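Local coordinates for protein cytochrome P450 reductase (PDB 5OGX) that transfers electrons from NADH, which it strongly prefers over NADPH, through FAD and a [2Fe-2S] cluster to a partner cytochrome P450 that O-demethylates lignin-derived aromatics, at residues D15-P18 against G19-L22. Residues are numbered along the deposited sequence; the frame is centred on the assembly and turned at random.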
loop_
_atom_site.group_PDB
_atom_site.type_symbol
_atom_site.label_atom_id
_atom_site.label_comp_id
_atom_site.label_asym_id
_atom_site.label_seq_id
_atom_site.Cartn_x
_atom_site.Cartn_y
_atom_site.Cartn_z
ATOM N N ASP A 15 21.459 13.513 -4.972
ATOM C CA ASP A 15 21.321 14.925 -5.289
ATOM C C ASP A 15 19.854 15.217 -5.570
ATOM O O ASP A 15 19.211 14.520 -6.361
ATOM C CB ASP A 15 22.217 15.325 -6.459
ATOM C CG ASP A 15 23.683 15.249 -6.091
ATOM O OD1 ASP A 15 24.133 16.099 -5.291
ATOM O OD2 ASP A 15 24.372 14.323 -6.568
ATOM N N CYS A 16 19.326 16.217 -4.878
ATOM C CA CYS A 16 17.912 16.543 -4.885
ATOM C C CYS A 16 17.725 17.882 -5.582
ATOM O O CYS A 16 18.373 18.868 -5.221
ATOM C CB CYS A 16 17.376 16.599 -3.453
ATOM S SG CYS A 16 15.587 16.803 -3.324
ATOM N N GLU A 17 16.859 17.915 -6.591
ATOM C CA GLU A 17 16.543 19.183 -7.221
ATOM C C GLU A 17 15.776 20.064 -6.236
ATOM O O GLU A 17 15.093 19.562 -5.343
ATOM C CB GLU A 17 15.726 18.960 -8.489
ATOM C CG GLU A 17 16.359 17.958 -9.438
ATOM C CD GLU A 17 15.855 18.105 -10.861
ATOM O OE1 GLU A 17 15.378 19.205 -11.213
ATOM O OE2 GLU A 17 15.940 17.123 -11.628
ATOM N N PRO A 18 15.898 21.387 -6.359
ATOM C CA PRO A 18 15.260 22.272 -5.367
ATOM C C PRO A 18 13.747 22.146 -5.300
ATOM O O PRO A 18 13.160 22.445 -4.250
ATOM C CB PRO A 18 15.692 23.670 -5.832
ATOM C CG PRO A 18 16.990 23.431 -6.537
ATOM C CD PRO A 18 16.817 22.122 -7.247
ATOM N N GLY A 19 13.091 21.725 -6.379
ATOM C CA GLY A 19 11.658 21.509 -6.329
ATOM C C GLY A 19 11.243 20.096 -5.980
ATOM O O GLY A 19 10.048 19.785 -5.953
ATOM N N GLN A 20 12.209 19.232 -5.695
ATOM C CA GLN A 20 11.991 17.809 -5.475
ATOM C C GLN A 20 12.015 17.495 -3.983
ATOM O O GLN A 20 12.774 18.104 -3.224
ATOM C CB GLN A 20 13.070 17.017 -6.210
ATOM C CG GLN A 20 12.998 15.520 -6.103
ATOM C CD GLN A 20 14.033 14.855 -6.983
ATOM O OE1 GLN A 20 15.164 15.333 -7.114
ATOM N NE2 GLN A 20 13.646 13.768 -7.619
ATOM N N THR A 21 11.175 16.549 -3.563
ATOM C CA THR A 21 11.130 16.197 -2.150
ATOM C C THR A 21 12.253 15.233 -1.778
ATOM O O THR A 21 12.781 14.492 -2.615
ATOM C CB THR A 21 9.788 15.567 -1.790
ATOM O OG1 THR A 21 9.657 14.314 -2.464
ATOM C CG2 THR A 21 8.643 16.486 -2.178
ATOM N N LEU A 22 12.616 15.248 -0.489
ATOM C CA LEU A 22 13.636 14.327 0.003
ATOM C C LEU A 22 13.267 12.881 -0.311
ATOM O O LEU A 22 14.094 12.105 -0.806
ATOM C CB LEU A 22 13.821 14.507 1.510
ATOM C CG LEU A 22 14.350 15.855 1.989
ATOM C CD1 LEU A 22 14.606 15.841 3.500
ATOM C CD2 LEU A 22 15.599 16.199 1.220
#
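Glu17 and Gln20 close a type I beta turn, with Pro18 and Gly19 at its two central positions, and they illustrate how a side chain can add a second bond to a turn. The backbone bond runs from Gln20 N to Glu17 O at 2.9 Å. The second bond goes the other way: Glu17 N gives its hydrogen to Gln20 OE1 at 3.1 Å, nearly straight at 164° and on a lone pair in the amide plane. Gln20 can make it because its chain is extended, CG anti to the backbone N (chi1 -180°), which carries the amide back to the start of the turn. The N-H and the C=O of Glu17 are thus both held by Gln20, one by its side chain and one by its backbone.

Van der Waals contacts lie beside these bonds. Glu17 CG rests 3.7 Å from Gln20 OE1, while its carboxylate plane stands 84° from that of the amide. The sulfur of buried Cys16, anti to its backbone N and beside the carbonyl carbon, makes the apolar touch, SG to Gln20 CB at 3.8 Å. SG also approaches Gln20 O closely, at 3.1 Å.

Within the plant-type ferredoxin (beta-grasp) [2Fe-2S] domain, the turn links edge strand 12-16, paired with strand 5-9, to helix 22-28. Thr21 N-caps that helix through OG1 to Glu24 N, its side chain about 5 Å from those of cluster-binding Asn38 and Cys77, so the turn leads into a cap beside the cluster site. Gly19 O accepts from Arg80, and Cys16 and Gln20 both pack on Ala25.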